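Local atomic coordinates of pyruvate kinase 1 (Trypanosoma brucei brucei, PDB entry 4KCT), a protein that catalyses the transfer of phosphate from phosphoenolpyruvate to ADP, giving pyruvate and ATP, and also has an intrinsic oxaloacetate decarboxylase activity. Residues A[84-89]-A[191-196]; A[182-187]-A[242-247]; A[187-192]-A[217-222]; A[212-217]-A[236-241]; A[259-264]-A[291-296]. All blocks are in the same frame, centred on the assembly; numbering follows the deposited sequence.

Interaction 1: A[84-89]-A[191-196]; sequences DTKGPE and SEKDRK. With K (potassium ion), chain D.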
# COMPACT_ATOMS: atom_id res chain seq x y z
N ASP A 84 -2.56 43.28 -2.17
CA ASP A 84 -2.79 42.66 -0.86
C ASP A 84 -3.49 43.67 0.06
O ASP A 84 -2.93 44.71 0.37
CB ASP A 84 -1.43 42.20 -0.25
CG ASP A 84 -1.59 41.38 1.03
OD1 ASP A 84 -2.29 41.85 1.95
OD2 ASP A 84 -0.95 40.29 1.16
N THR A 85 -4.75 43.40 0.42
CA THR A 85 -5.58 44.44 1.06
C THR A 85 -5.13 44.73 2.50
O THR A 85 -4.55 43.87 3.17
CB THR A 85 -7.08 44.04 1.08
OG1 THR A 85 -7.22 42.84 1.82
CG2 THR A 85 -7.58 43.83 -0.34
N LYS A 86 -5.42 45.92 2.97
CA LYS A 86 -5.22 46.24 4.39
C LYS A 86 -6.10 45.34 5.27
O LYS A 86 -5.64 44.73 6.20
CB LYS A 86 -5.53 47.72 4.67
CG LYS A 86 -5.02 48.22 6.01
CD LYS A 86 -5.38 49.70 6.21
CE LYS A 86 -4.40 50.41 7.12
NZ LYS A 86 -4.08 49.59 8.31
N GLY A 87 -7.39 45.26 4.97
CA GLY A 87 -8.27 44.37 5.69
C GLY A 87 -8.74 44.97 7.01
O GLY A 87 -8.41 46.11 7.33
N PRO A 88 -9.53 44.21 7.76
CA PRO A 88 -10.16 44.66 8.99
C PRO A 88 -9.15 44.70 10.10
O PRO A 88 -8.12 44.02 10.04
CB PRO A 88 -11.19 43.54 9.26
CG PRO A 88 -10.54 42.32 8.70
CD PRO A 88 -9.84 42.80 7.45
N GLU A 89 -9.36 45.59 11.07
CA GLU A 89 -8.50 45.59 12.25
C GLU A 89 -9.22 46.08 13.49
O GLU A 89 -10.27 46.73 13.39
CB GLU A 89 -7.23 46.41 11.99
CG GLU A 89 -7.49 47.79 11.44
CD GLU A 89 -6.20 48.58 11.26
OE1 GLU A 89 -6.29 49.82 11.11
OE2 GLU A 89 -5.11 47.97 11.26
N SER A 191 -13.53 46.80 4.14
CA SER A 191 -13.67 48.13 4.72
C SER A 191 -13.92 49.18 3.63
O SER A 191 -13.74 48.91 2.43
CB SER A 191 -12.43 48.48 5.54
OG SER A 191 -11.33 48.76 4.69
N GLU A 192 -14.27 50.40 4.04
CA GLU A 192 -14.39 51.50 3.06
C GLU A 192 -13.05 51.81 2.41
O GLU A 192 -12.97 51.97 1.19
CB GLU A 192 -14.99 52.78 3.68
CG GLU A 192 -15.53 53.75 2.63
CD GLU A 192 -16.81 53.24 1.98
OE1 GLU A 192 -16.99 53.41 0.74
OE2 GLU A 192 -17.64 52.63 2.69
N LYS A 193 -11.97 51.69 3.17
CA LYS A 193 -10.65 51.77 2.57
C LYS A 193 -10.44 50.67 1.54
O LYS A 193 -9.94 50.93 0.45
CB LYS A 193 -9.54 51.71 3.62
CG LYS A 193 -8.19 52.13 3.05
CD LYS A 193 -7.06 51.19 3.45
CE LYS A 193 -5.70 51.85 3.24
NZ LYS A 193 -5.09 51.55 1.91
N ASP A 194 -10.75 49.43 1.91
CA ASP A 194 -10.56 48.28 1.02
C ASP A 194 -11.33 48.45 -0.30
O ASP A 194 -10.81 48.15 -1.38
CB ASP A 194 -11.01 46.98 1.70
CG ASP A 194 -10.07 46.53 2.85
OD1 ASP A 194 -8.87 46.94 2.89
OD2 ASP A 194 -10.55 45.73 3.70
N ARG A 195 -12.52 49.03 -0.22
CA ARG A 195 -13.31 49.31 -1.43
C ARG A 195 -12.62 50.21 -2.40
O ARG A 195 -12.66 49.98 -3.59
CB ARG A 195 -14.64 49.93 -1.05
CG ARG A 195 -15.61 48.92 -0.55
CD ARG A 195 -17.03 49.34 -0.82
NE ARG A 195 -17.90 48.40 -0.15
CZ ARG A 195 -18.51 47.40 -0.77
NH1 ARG A 195 -18.50 47.33 -2.09
NH2 ARG A 195 -19.19 46.52 -0.06
N LYS A 196 -12.15 51.35 -1.92
CA LYS A 196 -11.41 52.24 -2.79
C LYS A 196 -10.17 51.54 -3.35
O LYS A 196 -9.78 51.78 -4.49
CB LYS A 196 -11.01 53.51 -2.04
CG LYS A 196 -12.19 54.22 -1.39
CD LYS A 196 -12.30 55.67 -1.85
CE LYS A 196 -13.48 56.38 -1.16
NZ LYS A 196 -13.32 56.45 0.33
K K D . -1.86 43.77 3.75
O HOH W 1 -9.72 43.07 2.63
O HOH W 2 -6.86 47.57 1.27
O HOH W 3 -3.09 43.30 6.00
O HOH W 4 -8.94 48.43 5.73
O HOH W 5 -0.04 42.06 5.22

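Interaction 2: A[182-187]-A[242-247]; sequences GCEVDL and NHQGVQ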
# COMPACT_ATOMS: atom_id res chain seq x y z
N GLY A 182 -8.53 32.93 19.10
CA GLY A 182 -9.52 31.88 19.29
C GLY A 182 -10.96 32.39 19.35
O GLY A 182 -11.87 31.60 19.49
N CYS A 183 -11.16 33.70 19.19
CA CYS A 183 -12.50 34.30 19.37
C CYS A 183 -13.19 34.56 18.04
O CYS A 183 -12.56 35.00 17.07
CB CYS A 183 -12.41 35.62 20.16
SG CYS A 183 -11.66 35.48 21.79
N GLU A 184 -14.50 34.37 18.02
CA GLU A 184 -15.28 34.69 16.82
C GLU A 184 -15.42 36.21 16.70
O GLU A 184 -16.00 36.86 17.57
CB GLU A 184 -16.66 34.03 16.87
CG GLU A 184 -16.63 32.53 17.13
CD GLU A 184 -16.09 31.74 15.94
OE1 GLU A 184 -15.48 30.66 16.17
OE2 GLU A 184 -16.25 32.20 14.79
N VAL A 185 -14.76 36.79 15.71
CA VAL A 185 -14.82 38.22 15.48
C VAL A 185 -15.68 38.48 14.25
O VAL A 185 -15.59 37.75 13.25
CB VAL A 185 -13.41 38.77 15.27
CG1 VAL A 185 -13.47 40.17 14.65
CG2 VAL A 185 -12.64 38.77 16.59
N ASP A 186 -16.56 39.47 14.35
CA ASP A 186 -17.49 39.79 13.26
C ASP A 186 -17.23 41.20 12.73
O ASP A 186 -17.63 42.19 13.35
CB ASP A 186 -18.95 39.66 13.75
CG ASP A 186 -19.97 39.86 12.64
OD1 ASP A 186 -21.19 39.84 12.95
OD2 ASP A 186 -19.56 40.03 11.46
N LEU A 187 -16.43 41.28 11.68
CA LEU A 187 -16.08 42.55 11.03
C LEU A 187 -16.30 42.35 9.54
O LEU A 187 -16.22 41.22 9.05
CB LEU A 187 -14.59 42.89 11.28
CG LEU A 187 -14.26 43.39 12.70
CD1 LEU A 187 -12.75 43.45 12.91
CD2 LEU A 187 -14.91 44.75 12.96
N ASN A 242 -6.43 33.54 10.93
CA ASN A 242 -6.95 33.31 12.28
C ASN A 242 -7.71 32.00 12.36
O ASN A 242 -7.79 31.26 11.36
CB ASN A 242 -7.84 34.50 12.75
CG ASN A 242 -9.29 34.39 12.25
OD1 ASN A 242 -9.56 33.89 11.15
ND2 ASN A 242 -10.24 34.91 13.05
N HIS A 243 -8.20 31.65 13.55
CA HIS A 243 -8.74 30.30 13.74
C HIS A 243 -10.00 30.08 12.91
O HIS A 243 -10.27 28.96 12.48
CB HIS A 243 -8.99 30.01 15.21
CG HIS A 243 -10.29 30.55 15.71
ND1 HIS A 243 -10.49 31.88 15.88
CD2 HIS A 243 -11.54 29.93 15.84
CE1 HIS A 243 -11.79 32.09 16.20
NE2 HIS A 243 -12.44 30.90 16.16
N GLN A 244 -10.79 31.14 12.68
CA GLN A 244 -12.00 31.03 11.83
C GLN A 244 -11.66 30.62 10.42
O GLN A 244 -12.32 29.77 9.84
CB GLN A 244 -12.78 32.36 11.77
CG GLN A 244 -13.32 32.82 13.11
CD GLN A 244 -13.84 34.26 13.03
OE1 GLN A 244 -13.07 35.23 13.07
NE2 GLN A 244 -15.10 34.38 12.77
N GLY A 245 -10.64 31.26 9.84
CA GLY A 245 -10.18 30.86 8.52
C GLY A 245 -9.79 29.39 8.47
O GLY A 245 -10.07 28.70 7.49
N VAL A 246 -9.07 28.93 9.50
CA VAL A 246 -8.64 27.53 9.55
C VAL A 246 -9.84 26.58 9.69
O VAL A 246 -9.95 25.60 8.96
CB VAL A 246 -7.61 27.27 10.69
CG1 VAL A 246 -7.29 25.77 10.79
CG2 VAL A 246 -6.35 28.10 10.48
N GLN A 247 -10.77 26.94 10.57
CA GLN A 247 -11.93 26.12 10.87
C GLN A 247 -12.85 26.02 9.64
O GLN A 247 -13.40 24.97 9.36
CB GLN A 247 -12.70 26.76 12.02
CG GLN A 247 -13.98 26.06 12.42
CD GLN A 247 -14.58 26.68 13.67
OE1 GLN A 247 -15.54 26.15 14.23
NE2 GLN A 247 -14.02 27.81 14.11
O HOH W 6 -8.11 33.22 16.02
O HOH W 7 -9.93 36.28 15.69

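Interaction 3: A[187-192]-A[217-222]; sequences LPAVSE and AEQVRE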
# COMPACT_ATOMS: atom_id res chain seq x y z
N LEU A 187 -16.43 41.28 11.68
CA LEU A 187 -16.08 42.55 11.03
C LEU A 187 -16.30 42.35 9.54
O LEU A 187 -16.22 41.22 9.05
CB LEU A 187 -14.59 42.89 11.28
CG LEU A 187 -14.26 43.39 12.70
CD1 LEU A 187 -12.75 43.45 12.91
CD2 LEU A 187 -14.91 44.75 12.96
N PRO A 188 -16.66 43.43 8.82
CA PRO A 188 -16.92 43.34 7.37
C PRO A 188 -15.69 42.77 6.65
O PRO A 188 -14.58 43.02 7.08
CB PRO A 188 -17.14 44.80 6.95
CG PRO A 188 -17.45 45.54 8.21
CD PRO A 188 -16.66 44.83 9.29
N ALA A 189 -15.91 42.08 5.53
CA ALA A 189 -14.80 41.57 4.73
C ALA A 189 -14.10 42.72 4.04
O ALA A 189 -12.89 42.71 3.85
CB ALA A 189 -15.31 40.57 3.70
N VAL A 190 -14.87 43.72 3.64
CA VAL A 190 -14.31 44.84 2.90
C VAL A 190 -14.59 46.16 3.66
O VAL A 190 -15.73 46.57 3.78
CB VAL A 190 -14.88 44.87 1.44
CG1 VAL A 190 -16.39 44.85 1.46
CG2 VAL A 190 -14.38 46.08 0.67
N SER A 191 -13.53 46.80 4.14
CA SER A 191 -13.67 48.13 4.72
C SER A 191 -13.92 49.18 3.63
O SER A 191 -13.74 48.91 2.43
CB SER A 191 -12.43 48.48 5.54
OG SER A 191 -11.33 48.76 4.69
N GLU A 192 -14.27 50.40 4.04
CA GLU A 192 -14.39 51.50 3.06
C GLU A 192 -13.05 51.81 2.41
O GLU A 192 -12.97 51.97 1.19
CB GLU A 192 -14.99 52.78 3.68
CG GLU A 192 -15.53 53.75 2.63
CD GLU A 192 -16.81 53.24 1.98
OE1 GLU A 192 -16.99 53.41 0.74
OE2 GLU A 192 -17.64 52.63 2.69
N ALA A 217 -16.60 31.69 3.90
CA ALA A 217 -16.90 31.73 2.47
C ALA A 217 -17.74 32.95 2.10
O ALA A 217 -17.59 33.49 1.00
CB ALA A 217 -17.62 30.45 2.05
N GLU A 218 -18.63 33.38 2.98
CA GLU A 218 -19.46 34.56 2.67
C GLU A 218 -18.60 35.82 2.49
O GLU A 218 -18.82 36.63 1.58
CB GLU A 218 -20.54 34.78 3.74
CG GLU A 218 -21.54 35.86 3.39
CD GLU A 218 -22.18 35.68 2.00
OE1 GLU A 218 -22.38 36.70 1.30
OE2 GLU A 218 -22.47 34.52 1.61
N GLN A 219 -17.55 35.93 3.29
CA GLN A 219 -16.60 37.02 3.10
C GLN A 219 -15.90 36.99 1.74
O GLN A 219 -15.66 38.05 1.14
CB GLN A 219 -15.57 37.01 4.21
CG GLN A 219 -16.16 37.28 5.57
CD GLN A 219 -15.14 37.88 6.49
OE1 GLN A 219 -13.99 37.46 6.51
NE2 GLN A 219 -15.54 38.93 7.21
N VAL A 220 -15.51 35.81 1.28
CA VAL A 220 -14.95 35.71 -0.09
C VAL A 220 -15.94 36.25 -1.13
O VAL A 220 -15.56 37.03 -2.01
CB VAL A 220 -14.57 34.26 -0.46
CG1 VAL A 220 -13.93 34.23 -1.83
CG2 VAL A 220 -13.61 33.67 0.59
N ARG A 221 -17.19 35.82 -1.03
CA ARG A 221 -18.27 36.30 -1.89
C ARG A 221 -18.49 37.81 -1.83
O ARG A 221 -18.70 38.45 -2.87
CB ARG A 221 -19.59 35.54 -1.61
CG ARG A 221 -19.56 34.10 -2.11
CD ARG A 221 -20.93 33.43 -2.07
NE ARG A 221 -21.32 33.09 -0.70
CZ ARG A 221 -20.95 31.97 -0.07
NH1 ARG A 221 -21.37 31.74 1.16
NH2 ARG A 221 -20.16 31.07 -0.68
N GLU A 222 -18.29 38.40 -0.65
CA GLU A 222 -18.36 39.85 -0.51
C GLU A 222 -17.21 40.56 -1.19
O GLU A 222 -17.43 41.60 -1.81
CB GLU A 222 -18.47 40.27 0.96
CG GLU A 222 -19.86 40.03 1.51
CD GLU A 222 -19.91 39.91 3.02
OE1 GLU A 222 -18.89 40.19 3.69
OE2 GLU A 222 -20.99 39.55 3.55
O HOH W 8 -18.22 39.99 6.33

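Interaction 4: A[212-217]-A[236-241]; sequences SFIRTA and IISKIE. With MG (magnesium ion), chain C; PYR (pyruvic acid), chain E.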
# COMPACT_ATOMS: atom_id res chain seq x y z
N SER A 212 -7.24 39.97 2.82
CA SER A 212 -6.82 39.79 4.20
C SER A 212 -7.92 39.29 5.11
O SER A 212 -9.13 39.64 4.94
CB SER A 212 -6.23 41.09 4.76
OG SER A 212 -4.98 41.36 4.16
N PHE A 213 -7.51 38.46 6.07
CA PHE A 213 -8.38 38.03 7.18
C PHE A 213 -9.71 37.45 6.74
O PHE A 213 -10.76 37.74 7.33
CB PHE A 213 -8.62 39.19 8.18
CG PHE A 213 -7.85 39.04 9.46
CD1 PHE A 213 -8.33 38.21 10.48
CD2 PHE A 213 -6.55 39.56 9.57
CE1 PHE A 213 -7.57 37.98 11.63
CE2 PHE A 213 -5.79 39.34 10.72
CZ PHE A 213 -6.29 38.52 11.74
N ILE A 214 -9.66 36.52 5.79
CA ILE A 214 -10.88 35.85 5.36
C ILE A 214 -11.32 34.82 6.43
O ILE A 214 -10.56 33.90 6.79
CB ILE A 214 -10.69 35.17 3.98
CG1 ILE A 214 -10.48 36.26 2.89
CG2 ILE A 214 -11.88 34.27 3.63
CD1 ILE A 214 -11.65 37.23 2.70
N ARG A 215 -12.53 35.01 6.94
CA ARG A 215 -12.98 34.16 8.03
C ARG A 215 -14.02 33.14 7.59
O ARG A 215 -14.18 32.11 8.23
CB ARG A 215 -13.49 35.00 9.20
CG ARG A 215 -12.39 35.83 9.87
CD ARG A 215 -12.89 37.21 10.27
NE ARG A 215 -12.77 38.22 9.20
CZ ARG A 215 -13.57 39.28 9.09
NH1 ARG A 215 -13.38 40.19 8.13
NH2 ARG A 215 -14.53 39.47 9.98
N THR A 216 -14.73 33.45 6.49
CA THR A 216 -15.83 32.60 6.00
C THR A 216 -15.88 32.64 4.48
O THR A 216 -15.41 33.61 3.87
CB THR A 216 -17.23 33.10 6.50
OG1 THR A 216 -17.47 34.40 5.95
CG2 THR A 216 -17.29 33.18 8.02
N ALA A 217 -16.60 31.69 3.90
CA ALA A 217 -16.90 31.73 2.47
C ALA A 217 -17.74 32.95 2.10
O ALA A 217 -17.59 33.49 1.00
CB ALA A 217 -17.62 30.45 2.05
N ILE A 236 -9.23 35.74 -6.64
CA ILE A 236 -9.22 36.02 -5.21
C ILE A 236 -8.43 34.95 -4.45
O ILE A 236 -8.76 33.77 -4.51
CB ILE A 236 -10.63 36.13 -4.63
CG1 ILE A 236 -11.37 37.31 -5.27
CG2 ILE A 236 -10.57 36.27 -3.11
CD1 ILE A 236 -12.83 37.42 -4.87
N ILE A 237 -7.30 35.36 -3.88
CA ILE A 237 -6.49 34.48 -3.06
C ILE A 237 -6.82 34.82 -1.61
O ILE A 237 -6.50 35.93 -1.14
CB ILE A 237 -4.97 34.69 -3.31
CG1 ILE A 237 -4.61 34.53 -4.80
CG2 ILE A 237 -4.13 33.73 -2.45
CD1 ILE A 237 -5.14 33.25 -5.42
N SER A 238 -7.49 33.92 -0.90
CA SER A 238 -7.94 34.24 0.45
C SER A 238 -6.81 34.02 1.43
O SER A 238 -6.17 32.96 1.41
CB SER A 238 -9.16 33.38 0.83
OG SER A 238 -10.28 33.77 0.04
N LYS A 239 -6.54 35.02 2.28
CA LYS A 239 -5.48 34.87 3.28
C LYS A 239 -6.07 34.34 4.56
O LYS A 239 -7.06 34.86 5.08
CB LYS A 239 -4.77 36.20 3.54
CG LYS A 239 -4.21 36.82 2.26
CD LYS A 239 -3.74 38.26 2.49
CE LYS A 239 -2.84 38.38 3.71
NZ LYS A 239 -2.47 39.82 3.92
N ILE A 240 -5.55 33.19 4.98
CA ILE A 240 -5.99 32.57 6.22
C ILE A 240 -5.11 33.09 7.37
O ILE A 240 -3.90 32.80 7.42
CB ILE A 240 -5.85 31.04 6.11
CG1 ILE A 240 -6.62 30.53 4.89
CG2 ILE A 240 -6.27 30.33 7.42
CD1 ILE A 240 -8.11 30.83 4.94
N GLU A 241 -5.72 33.82 8.30
CA GLU A 241 -4.94 34.57 9.28
C GLU A 241 -5.38 34.35 10.72
O GLU A 241 -4.84 34.99 11.62
CB GLU A 241 -4.98 36.08 8.97
CG GLU A 241 -4.78 36.44 7.52
CD GLU A 241 -4.16 37.81 7.34
OE1 GLU A 241 -2.99 38.00 7.76
OE2 GLU A 241 -4.76 38.64 6.64
MG MG C . -1.54 39.35 7.72
C PYR E . 0.67 37.74 7.31
O PYR E . 1.58 36.86 7.32
OXT PYR E . -0.03 37.94 8.33
CA PYR E . 0.35 38.46 6.03
O3 PYR E . -0.51 39.36 6.02
CB PYR E . 1.00 38.02 4.75
O HOH W 9 -8.48 34.11 8.49
O HOH W 10 -3.32 40.70 7.14
O HOH W 11 -0.45 41.17 7.95

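Interaction 5: A[259-264]-A[291-296]; sequences IMVARG and KPVICA. With PYR (pyruvic acid), chain E.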
# COMPACT_ATOMS: atom_id res chain seq x y z
N ILE A 259 -5.31 30.19 -2.03
CA ILE A 259 -5.20 30.43 -0.58
C ILE A 259 -3.79 30.95 -0.27
O ILE A 259 -2.84 30.51 -0.89
CB ILE A 259 -5.43 29.13 0.20
CG1 ILE A 259 -6.86 28.61 -0.04
CG2 ILE A 259 -5.12 29.33 1.69
CD1 ILE A 259 -7.94 29.54 0.56
N MET A 260 -3.67 31.88 0.66
CA MET A 260 -2.36 32.15 1.25
C MET A 260 -2.36 31.76 2.71
O MET A 260 -3.25 32.11 3.45
CB MET A 260 -1.99 33.64 1.12
CG MET A 260 -0.68 33.95 1.82
SD MET A 260 -0.40 35.71 2.10
CE MET A 260 -0.48 36.33 0.42
N VAL A 261 -1.34 31.01 3.12
CA VAL A 261 -1.14 30.74 4.52
C VAL A 261 -0.39 31.92 5.13
O VAL A 261 0.81 32.08 4.89
CB VAL A 261 -0.34 29.42 4.73
CG1 VAL A 261 -0.15 29.12 6.23
CG2 VAL A 261 -1.06 28.26 4.04
N ALA A 262 -1.12 32.84 5.75
CA ALA A 262 -0.57 34.13 6.12
C ALA A 262 -0.00 34.04 7.54
O ALA A 262 -0.70 34.29 8.51
CB ALA A 262 -1.65 35.21 6.03
N ARG A 263 1.20 33.48 7.64
CA ARG A 263 1.71 32.96 8.91
C ARG A 263 1.97 34.02 9.97
O ARG A 263 2.06 33.70 11.14
CB ARG A 263 2.95 32.12 8.69
CG ARG A 263 2.65 30.86 7.89
CD ARG A 263 3.87 29.98 7.82
NE ARG A 263 5.07 30.72 7.39
CZ ARG A 263 6.26 30.15 7.26
NH1 ARG A 263 6.39 28.85 7.50
NH2 ARG A 263 7.34 30.89 7.04
N GLY A 264 2.14 35.28 9.55
CA GLY A 264 2.42 36.38 10.48
C GLY A 264 1.26 36.58 11.42
O GLY A 264 1.36 36.30 12.64
N LYS A 291 -6.21 23.97 -6.26
CA LYS A 291 -6.13 25.43 -6.26
C LYS A 291 -4.80 25.90 -5.69
O LYS A 291 -4.25 25.29 -4.75
CB LYS A 291 -7.30 26.04 -5.48
CG LYS A 291 -8.67 25.76 -6.13
CD LYS A 291 -9.81 26.44 -5.40
CE LYS A 291 -11.04 26.55 -6.33
NZ LYS A 291 -12.25 26.87 -5.57
N PRO A 292 -4.27 27.00 -6.24
CA PRO A 292 -2.90 27.40 -5.88
C PRO A 292 -2.81 27.87 -4.41
O PRO A 292 -3.78 28.40 -3.85
CB PRO A 292 -2.61 28.59 -6.83
CG PRO A 292 -3.93 28.96 -7.44
CD PRO A 292 -4.73 27.67 -7.46
N VAL A 293 -1.70 27.58 -3.78
CA VAL A 293 -1.51 27.94 -2.38
C VAL A 293 -0.10 28.51 -2.17
O VAL A 293 0.85 28.05 -2.81
CB VAL A 293 -1.82 26.76 -1.40
CG1 VAL A 293 -0.87 25.56 -1.61
CG2 VAL A 293 -1.76 27.23 0.08
N ILE A 294 -0.05 29.64 -1.46
CA ILE A 294 1.15 30.40 -1.25
C ILE A 294 1.50 30.29 0.25
O ILE A 294 0.63 30.51 1.11
CB ILE A 294 0.87 31.89 -1.54
CG1 ILE A 294 0.34 32.08 -2.98
CG2 ILE A 294 2.08 32.76 -1.24
CD1 ILE A 294 -0.16 33.50 -3.26
N CYS A 295 2.74 29.95 0.56
CA CYS A 295 3.23 30.04 1.95
C CYS A 295 3.95 31.39 2.15
O CYS A 295 4.77 31.78 1.33
CB CYS A 295 4.20 28.87 2.25
SG CYS A 295 4.72 28.81 4.00
N ALA A 296 3.56 32.13 3.20
CA ALA A 296 4.02 33.51 3.41
C ALA A 296 4.68 33.74 4.80
O ALA A 296 4.24 33.16 5.81
CB ALA A 296 2.87 34.50 3.21
C PYR E . 0.67 37.74 7.31
O PYR E . 1.58 36.86 7.32
OXT PYR E . -0.03 37.94 8.33
CA PYR E . 0.35 38.46 6.03
O3 PYR E . -0.51 39.36 6.02
CB PYR E . 1.00 38.02 4.75

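Interaction 1: A[84-89]-A[191-196]
Asp-194, in the first turn of helix 192-204, carries this contact. Its CG stands anti to the carbonyl carbon, beside the backbone N (chi1 -70°), which brings the carboxylate against the loop at Gly-87. There OD1 of Asp-194 accepts a nearly straight bond from Gly-87 N (3.1 Å, 169°) on its syn lone pair. The other oxygen, OD2, turns back to its own helix start and takes Ser-191 N from above the carboxylate plane. Ser-191 OG in return receives Asp-194 N at 2.9 Å, completing a capping box, so the Asp-194 carboxylate serves both the helix start and the loop. One water joins Lys-86 N to Asp-194 OD1, and another is shared by Gly-87 O, Ser-191 OG and Asp-194 OD1. Alongside, the aliphatic parts of Lys-86 and Lys-193 cross at about a right angle, CD to CD 3.6 Å; Lys-86 NZ pairs with Glu-89 and Lys-193 NZ with Asp-197. Potassium is bound by Asp-84 OD1 at 2.7 Å and Thr-85 O at 2.8 Å, with Asn-52 and Ser-54. The buried carboxylate, with two N-H donors, waters and a helix N-terminus beside it, is probably held ionised.

Interaction 2: A[182-187]-A[242-247]
Hydrogen bonds to side chains of helix 243-247 dominate the contact, and Glu-184 receives the strongest. Its chain bends at chi2 (-70°) and brings the carboxylate to the side chains of His-243 and Gln-244, where His-243 NE2 donates to Glu-184 OE1 at 3.0 Å. The acceptor lies in the imidazole plane, but the donor meets OE1 from well above the carboxylate plane, the planes 80° apart. The crowded chi1 of His-243 (83°), with CG between backbone N and carbonyl carbon, sets the ring facing the loop.

Gln-244 adds three weak bonds: NE2 to Glu-184 OE2 and to Val-185 O, and Val-185 N to its OE1. That amide is oriented by Asn-242, whose ND2 donates in plane to a lone pair of Gln-244 OE1 at 2.8 Å, while Asn-242 OD1 caps the helix by accepting from Gly-245 N.

Gly-182 CA makes a CH-pi contact over the His-243 ring, 3.9 Å from its centroid. At the ring edge Cys-183 O lies 3.1 Å from His-243 CE1.

Water also links the segments: one molecule is held by Gly-182 N, His-243 N and His-243 ND1, and a second joins Cys-183 O to Asn-242 ND2.

Loop 182-187, between strand 177-179 and helix 192-204, here meets the short helix 243-247 that follows barrel strand 235-240; Phe-13 of the second subunit packs on His-243 and Gln-247, and helix 263-269 touches Asn-242 and Val-246.

Interaction 3: A[187-192]-A[217-222]
The methyl group of Ala-189 sits at the centre of the contact, pointing at helix 217-227 and resting between two side chains one turn apart. Ala-189 CB lies 3.6 Å from Gln-219 CB and equally near Glu-222 OE1. Both helix residues set CG anti to the carbonyl carbon, beside the backbone N, and run out extended, so Gln-219 passes beside the methyl to the loop backbone while Glu-222 brings OE1 against the methyl.

Beyond the methyl, the Gln-219 amide reaches the loop backbone, with NE2 3.0 Å from Leu-187 O. A water bridges the two segments: it accepts from Gln-219 NE2 at 3.0 Å, donates to Glu-222 OE1 at 2.7 Å and takes a weak bond from Ala-189 N.

In the second shell, Gln-219 OE1 accepts from Arg-215 N, one residue before the N-cap Thr-216, which leaves NE2 turned to the loop and the water. In the conformer described, the Arg-215 guanidinium hydrogen-bonds Leu-187 O and Pro-188 O, so Arg-215 probably helps position both partners.

Between strand 177-179 and helix 192-204, the loop meets helix 217-227 at Gln-219 and Glu-222, while Val-220, pointing away from it, packs on strand 235-240 and helix 249-255.

Interaction 4: A[212-217]-A[236-241]
Glu-241 and Lys-239 carry the strongest polar bonds. Glu-241 OE1 binds magnesium at 2.0 Å, with Asp-265 as the other protein ligand, and pyruvate chelates the same ion through OXT and O3. The other oxygen, Glu-241 OE2, takes Phe-213 N on its anti lone pair at 2.8 Å and also accepts from a water that is itself a magnesium ligand. Metal, backbone N-H and water together fix the carboxylate's rotation. Lys-239 bends at chi3 (50°) to bring NZ within 2.9 Å of pyruvate O3, to which it donates; NZ also donates to Ser-212 OG (3.0 Å). That ammonium group is paired with Asp-84, with a long salt bridge to Glu-241 OE2; beside the keto oxygen it probably helps to polarise the carbonyl. Ser-212 OG is in turn hydrogen-bonded to Thr-85 O, a potassium ligand.

Along the backbone, Ile-214 N donates to Lys-239 O almost along the C=O axis (3.2 Å), and a water joins Ile-214 O to Glu-241 N.

Packing completes the contact. Glu-241 CB sits over the centre of the Phe-213 ring, a CH-pi contact of 3.8 Å to the centroid, and Ile-214 CG1 lies 3.8 Å from Ser-238 CB. Ligand- and metal-binding side chains at the C-terminal ends of barrel strands, here 235-240, are the hallmark of TIM-barrel active sites.

Interaction 5: A[259-264]-A[291-296]
Strands 258-262 and 293-296 are parallel neighbours in the TIM barrel, joined by a beta-alpha-beta crossover through helices 263-269 and 275-289. The axes of 259-262 and 293-296 approach to 4.7 Å at 16°, and the backbones are bonded by Ile-259 N to Pro-292 O, Ile-294 N to Ile-259 O, Val-261 N to Ile-294 O and Ala-296 N to Val-261 O.

Ala-296 has the most surface buried. Its methyl touches Val-261 O and, at 3.7 Å, Met-260 SD. Met-260 sets CG anti to the backbone N (chi1 176°) and bends only at chi3, so its sulfur touches both Ala-296 CB and the pyruvate methyl (3.8 Å to PYR CB). Pyruvate O also accepts from Gly-264 N at 2.8 Å, at the start of helix 263-269.

Ile-259, next in buried area, points to the opposite face of the sheet, with Val-261, Val-293 and Cys-295. Its CB meets Val-293 CG2 at 4.1 Å, and helix 275-289 packs over Ile-259, Val-261 and Val-293.

Ile-294 shares the face of Met-260, where its CB lies 4.2 Å from Met-260 CG and Met-329 of the next strand touches both. Arg-263 NH2 pairs with Asp-316, and Arg-263 O accepts from Arg-311 of the second subunit. Arg-263 NE donates to Ala-296 O at 3.0 Å from above the carbonyl plane, while Cys-295 SG sits over one face of the guanidinium, 3.8 Å from Arg-263 CZ.

How the interactions relate
The five contacts gather at the barrel, interactions 1, 2 and 3 using loops that lead to or from the mixed-sheet domain. Interactions 4 and 5, about 10 Å apart centre to centre, share the barrel sheet through neighbouring strands 235-240 and 258-262, and both touch pyruvate. Interaction 1 lies about 13 Å from interaction 4, centre to centre, and the two touch, tying the potassium site to the substrate site. Along the chain, interaction 3 is nested inside the loop closed by interaction 2, shares Leu-187 with it and overlaps interaction 1 at Ser-191 and Glu-192; interaction 5 comes last. Interactions 2 and 5, with centres about 17 Å apart, both touch the second subunit, placing the active site close to a subunit interface.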